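Long-range contact in myosin IE heavy chain (Dictyostelium discoideum, PDB 1LKX), which hydrolyses ATP with activation by actin, as the motor domain of a single-headed myosin that may move membranes relative to actin filaments: residues R268-A282 with K295-L309. Sequence-based numbering, arbitrary orientation.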
loop_
_atom_site.group_PDB
_atom_site.type_symbol
_atom_site.label_atom_id
_atom_site.label_comp_id
_atom_site.label_asym_id
_atom_site.label_seq_id
_atom_site.Cartn_x
_atom_site.Cartn_y
_atom_site.Cartn_z
ATOM N N ARG A 268 -4.518 26.841 4.092
ATOM C CA ARG A 268 -3.934 27.817 3.189
ATOM C C ARG A 268 -3.223 27.138 2.038
ATOM O O ARG A 268 -3.477 27.460 0.878
ATOM C CB ARG A 268 -2.964 28.729 3.938
ATOM C CG ARG A 268 -3.636 29.573 5.006
ATOM C CD ARG A 268 -2.859 30.829 5.328
ATOM N NE ARG A 268 -2.592 30.930 6.756
ATOM C CZ ARG A 268 -1.597 30.295 7.361
ATOM N NH1 ARG A 268 -0.780 29.524 6.648
ATOM N NH2 ARG A 268 -1.429 30.417 8.672
ATOM N N ILE A 269 -2.337 26.197 2.356
ATOM C CA ILE A 269 -1.601 25.471 1.327
ATOM C C ILE A 269 -2.546 24.783 0.348
ATOM O O ILE A 269 -2.330 24.834 -0.860
ATOM C CB ILE A 269 -0.654 24.438 1.950
ATOM C CG1 ILE A 269 0.513 25.170 2.598
ATOM C CG2 ILE A 269 -0.147 23.475 0.897
ATOM C CD1 ILE A 269 1.431 24.281 3.372
ATOM N N LEU A 270 -3.599 24.146 0.849
ATOM C CA LEU A 270 -4.524 23.509 -0.070
ATOM C C LEU A 270 -5.172 24.572 -0.958
ATOM O O LEU A 270 -5.289 24.391 -2.173
ATOM C CB LEU A 270 -5.596 22.727 0.680
ATOM C CG LEU A 270 -5.167 21.405 1.310
ATOM C CD1 LEU A 270 -6.416 20.693 1.788
ATOM C CD2 LEU A 270 -4.422 20.538 0.318
ATOM N N ALA A 271 -5.581 25.688 -0.353
ATOM C CA ALA A 271 -6.214 26.778 -1.101
ATOM C C ALA A 271 -5.251 27.378 -2.135
ATOM O O ALA A 271 -5.662 27.785 -3.229
ATOM C CB ALA A 271 -6.686 27.851 -0.144
ATOM N N ALA A 272 -3.971 27.421 -1.778
ATOM C CA ALA A 272 -2.941 27.944 -2.661
ATOM C C ALA A 272 -2.833 27.054 -3.888
ATOM O O ALA A 272 -2.779 27.544 -5.018
ATOM C CB ALA A 272 -1.617 27.985 -1.938
ATOM N N ILE A 273 -2.803 25.740 -3.659
ATOM C CA ILE A 273 -2.701 24.779 -4.751
ATOM C C ILE A 273 -3.891 24.943 -5.671
ATOM O O ILE A 273 -3.763 24.862 -6.888
ATOM C CB ILE A 273 -2.649 23.330 -4.219
ATOM C CG1 ILE A 273 -1.341 23.129 -3.443
ATOM C CG2 ILE A 273 -2.745 22.342 -5.367
ATOM C CD1 ILE A 273 -1.285 21.856 -2.648
ATOM N N LEU A 274 -5.052 25.192 -5.081
ATOM C CA LEU A 274 -6.259 25.384 -5.868
ATOM C C LEU A 274 -6.175 26.652 -6.706
ATOM O O LEU A 274 -6.598 26.667 -7.863
ATOM C CB LEU A 274 -7.482 25.450 -4.964
ATOM C CG LEU A 274 -7.956 24.135 -4.369
ATOM C CD1 LEU A 274 -9.302 24.347 -3.693
ATOM C CD2 LEU A 274 -8.073 23.115 -5.468
ATOM N N HIS A 275 -5.635 27.720 -6.127
ATOM C CA HIS A 275 -5.499 28.964 -6.864
ATOM C C HIS A 275 -4.432 28.810 -7.935
ATOM O O HIS A 275 -4.641 29.204 -9.075
ATOM C CB HIS A 275 -5.162 30.107 -5.910
ATOM C CG HIS A 275 -6.342 30.598 -5.130
ATOM N ND1 HIS A 275 -6.250 31.025 -3.822
ATOM C CD2 HIS A 275 -7.646 30.722 -5.474
ATOM C CE1 HIS A 275 -7.447 31.386 -3.394
ATOM N NE2 HIS A 275 -8.312 31.211 -4.377
ATOM N N ILE A 276 -3.299 28.215 -7.580
ATOM C CA ILE A 276 -2.225 28.017 -8.546
ATOM C C ILE A 276 -2.772 27.375 -9.821
ATOM O O ILE A 276 -2.375 27.716 -10.933
ATOM C CB ILE A 276 -1.117 27.100 -7.977
ATOM C CG1 ILE A 276 -0.419 27.785 -6.801
ATOM C CG2 ILE A 276 -0.111 26.762 -9.060
ATOM C CD1 ILE A 276 0.646 26.928 -6.124
ATOM N N GLY A 277 -3.699 26.446 -9.648
ATOM C CA GLY A 277 -4.273 25.764 -10.789
ATOM C C GLY A 277 -5.064 26.640 -11.737
ATOM O O GLY A 277 -5.338 26.252 -12.875
ATOM N N ASN A 278 -5.435 27.827 -11.276
ATOM C CA ASN A 278 -6.207 28.722 -12.113
ATOM C C ASN A 278 -5.371 29.808 -12.765
ATOM O O ASN A 278 -5.903 30.705 -13.416
ATOM C CB ASN A 278 -7.342 29.334 -11.299
ATOM C CG ASN A 278 -8.395 28.314 -10.927
ATOM O OD1 ASN A 278 -9.426 28.647 -10.341
ATOM N ND2 ASN A 278 -8.140 27.058 -11.266
ATOM N N ILE A 279 -4.058 29.726 -12.604
ATOM C CA ILE A 279 -3.189 30.719 -13.213
ATOM C C ILE A 279 -3.028 30.434 -14.697
ATOM O O ILE A 279 -2.551 29.373 -15.087
ATOM C CB ILE A 279 -1.799 30.728 -12.568
ATOM C CG1 ILE A 279 -1.883 31.304 -11.157
ATOM C CG2 ILE A 279 -0.840 31.530 -13.426
ATOM C CD1 ILE A 279 -0.545 31.410 -10.478
ATOM N N THR A 280 -3.442 31.387 -15.521
ATOM C CA THR A 280 -3.329 31.249 -16.961
ATOM C C THR A 280 -2.152 32.093 -17.446
ATOM O O THR A 280 -1.700 32.996 -16.750
ATOM C CB THR A 280 -4.628 31.704 -17.662
ATOM O OG1 THR A 280 -4.958 33.036 -17.255
ATOM C CG2 THR A 280 -5.773 30.781 -17.301
ATOM N N PHE A 281 -1.655 31.794 -18.639
ATOM C CA PHE A 281 -0.526 32.525 -19.188
ATOM C C PHE A 281 -0.820 33.157 -20.544
ATOM O O PHE A 281 -1.540 32.594 -21.371
ATOM C CB PHE A 281 0.677 31.598 -19.295
ATOM C CG PHE A 281 1.164 31.093 -17.974
ATOM C CD1 PHE A 281 1.747 31.955 -17.062
ATOM C CD2 PHE A 281 1.047 29.752 -17.644
ATOM C CE1 PHE A 281 2.213 31.489 -15.837
ATOM C CE2 PHE A 281 1.509 29.278 -16.423
ATOM C CZ PHE A 281 2.093 30.149 -15.518
ATOM N N ALA A 282 -0.250 34.335 -20.764
ATOM C CA ALA A 282 -0.450 35.062 -22.004
ATOM C C ALA A 282 0.864 35.400 -22.691
ATOM O O ALA A 282 1.915 35.501 -22.048
ATOM C CB ALA A 282 -1.232 36.336 -21.733
ATOM N N LYS A 295 3.369 36.074 -19.881
ATOM C CA LYS A 295 2.933 36.682 -18.636
ATOM C C LYS A 295 1.623 36.096 -18.122
ATOM O O LYS A 295 0.869 35.483 -18.872
ATOM C CB LYS A 295 2.807 38.200 -18.807
ATOM C CG LYS A 295 2.354 38.945 -17.546
ATOM C CD LYS A 295 3.080 38.471 -16.271
ATOM C CE LYS A 295 4.594 38.672 -16.342
ATOM N NZ LYS A 295 5.288 38.174 -15.114
ATOM N N VAL A 296 1.366 36.286 -16.833
ATOM C CA VAL A 296 0.157 35.786 -16.196
ATOM C C VAL A 296 -1.074 36.573 -16.625
ATOM O O VAL A 296 -1.054 37.799 -16.656
ATOM C CB VAL A 296 0.277 35.874 -14.671
ATOM C CG1 VAL A 296 -0.944 35.247 -14.021
ATOM C CG2 VAL A 296 1.556 35.193 -14.216
ATOM N N SER A 297 -2.146 35.856 -16.948
ATOM C CA SER A 297 -3.396 36.482 -17.367
ATOM C C SER A 297 -4.322 36.617 -16.170
ATOM O O SER A 297 -4.601 37.724 -15.708
ATOM C CB SER A 297 -4.088 35.640 -18.436
ATOM O OG SER A 297 -3.226 35.389 -19.525
ATOM N N ASP A 298 -4.799 35.477 -15.678
ATOM C CA ASP A 298 -5.692 35.437 -14.526
ATOM C C ASP A 298 -4.920 35.882 -13.297
ATOM O O ASP A 298 -4.718 35.117 -12.356
ATOM C CB ASP A 298 -6.226 34.018 -14.328
ATOM C CG ASP A 298 -7.225 33.921 -13.186
ATOM O OD1 ASP A 298 -7.868 32.855 -13.042
ATOM O OD2 ASP A 298 -7.362 34.907 -12.431
ATOM N N THR A 299 -4.501 37.139 -13.325
ATOM C CA THR A 299 -3.722 37.736 -12.258
ATOM C C THR A 299 -4.326 37.608 -10.866
ATOM O O THR A 299 -3.616 37.312 -9.904
ATOM C CB THR A 299 -3.469 39.218 -12.555
ATOM O OG1 THR A 299 -4.722 39.898 -12.682
ATOM C CG2 THR A 299 -2.693 39.367 -13.846
ATOM N N LYS A 300 -5.629 37.826 -10.745
ATOM C CA LYS A 300 -6.260 37.735 -9.436
ATOM C C LYS A 300 -5.985 36.383 -8.762
ATOM O O LYS A 300 -5.833 36.310 -7.540
ATOM C CB LYS A 300 -7.769 38.008 -9.552
ATOM C CG LYS A 300 -8.585 36.928 -10.240
ATOM C CD LYS A 300 -9.087 35.892 -9.244
ATOM C CE LYS A 300 -10.012 34.886 -9.906
ATOM N NZ LYS A 300 -10.608 33.984 -8.899
ATOM N N SER A 301 -5.913 35.313 -9.549
ATOM C CA SER A 301 -5.628 34.003 -8.982
ATOM C C SER A 301 -4.186 33.974 -8.498
ATOM O O SER A 301 -3.904 33.471 -7.412
ATOM C CB SER A 301 -5.850 32.900 -10.015
ATOM O OG SER A 301 -7.222 32.560 -10.108
ATOM N N LEU A 302 -3.280 34.519 -9.309
ATOM C CA LEU A 302 -1.856 34.577 -8.969
ATOM C C LEU A 302 -1.674 35.399 -7.700
ATOM O O LEU A 302 -0.721 35.207 -6.953
ATOM C CB LEU A 302 -1.068 35.202 -10.126
ATOM C CG LEU A 302 0.450 35.442 -10.061
ATOM C CD1 LEU A 302 0.748 36.669 -9.234
ATOM C CD2 LEU A 302 1.160 34.233 -9.499
ATOM N N ALA A 303 -2.604 36.315 -7.464
ATOM C CA ALA A 303 -2.570 37.164 -6.284
ATOM C C ALA A 303 -3.054 36.374 -5.078
ATOM O O ALA A 303 -2.485 36.464 -3.995
ATOM C CB ALA A 303 -3.452 38.376 -6.495
ATOM N N ALA A 304 -4.115 35.602 -5.284
ATOM C CA ALA A 304 -4.697 34.782 -4.233
ATOM C C ALA A 304 -3.716 33.690 -3.803
ATOM O O ALA A 304 -3.576 33.395 -2.613
ATOM C CB ALA A 304 -5.994 34.162 -4.732
ATOM N N ALA A 305 -3.035 33.098 -4.781
ATOM C CA ALA A 305 -2.064 32.041 -4.526
ATOM C C ALA A 305 -0.910 32.545 -3.664
ATOM O O ALA A 305 -0.542 31.910 -2.676
ATOM C CB ALA A 305 -1.534 31.505 -5.843
ATOM N N ALA A 306 -0.342 33.691 -4.045
ATOM C CA ALA A 306 0.772 34.293 -3.308
ATOM C C ALA A 306 0.269 34.781 -1.954
ATOM O O ALA A 306 1.019 34.869 -0.985
ATOM C CB ALA A 306 1.360 35.451 -4.105
ATOM N N SER A 307 -1.021 35.095 -1.907
ATOM C CA SER A 307 -1.682 35.555 -0.694
ATOM C C SER A 307 -1.690 34.441 0.352
ATOM O O SER A 307 -1.321 34.659 1.506
ATOM C CB SER A 307 -3.119 35.973 -1.031
ATOM O OG SER A 307 -3.896 36.205 0.130
ATOM N N CYS A 308 -2.108 33.248 -0.061
ATOM C CA CYS A 308 -2.164 32.098 0.837
ATOM C C CYS A 308 -0.769 31.591 1.194
ATOM O O CYS A 308 -0.499 31.233 2.342
ATOM C CB CYS A 308 -2.961 30.958 0.195
ATOM S SG CYS A 308 -4.681 31.338 -0.193
ATOM N N LEU A 309 0.112 31.554 0.204
ATOM C CA LEU A 309 1.465 31.079 0.432
ATOM C C LEU A 309 2.271 32.091 1.217
ATOM O O LEU A 309 3.368 31.788 1.685
ATOM C CB LEU A 309 2.159 30.785 -0.897
ATOM C CG LEU A 309 1.611 29.582 -1.662
ATOM C CD1 LEU A 309 2.316 29.445 -2.990
ATOM C CD2 LEU A 309 1.790 28.340 -0.832
#
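His275 of helix 260-276 fits as a knob into the hole formed by Ser301, Ala304, Ala305 and Cys308 of helix 299-309, two antiparallel helices joined by the beta hairpin of strands 281-284 and 293-296 in the myosin motor domain, far from the nucleotide site. The helix segments run at 160°, their axes coming within 8.1 Å of each other. His275 CB rests 3.9 Å from Ala305 CB, and CG already lies against the Ala304 methyl. The ring spreads beneath that methyl in a CH-pi contact, Ala304 CB standing 3.4 Å from the ring centroid. CE1 and CD2 also lie under Ala304 CB, CE1 closer (3.4 against 3.9 Å). ND1 has Cys308 SG at 4.0 Å, in the ring plane, while NE2 is hydrogen-bonded to Gly218 O. With an alanine in place of His275, the hole would probably lose its filling and Gly218 O its NE2 donor. Cys308 answers as a knob among Arg268, Ala271, Ala272 and His275. Toward the hairpin, Ile279 CD1 meets Leu302 CD2. Thr280 OG1 lies between its backbone N and carbonyl carbon (chi1 55°), where it accepts from Asp298 N at 2.9 Å; Asp298 itself N-caps helix 299-309, its OD2 met by Ser301 N from above the carboxylate plane.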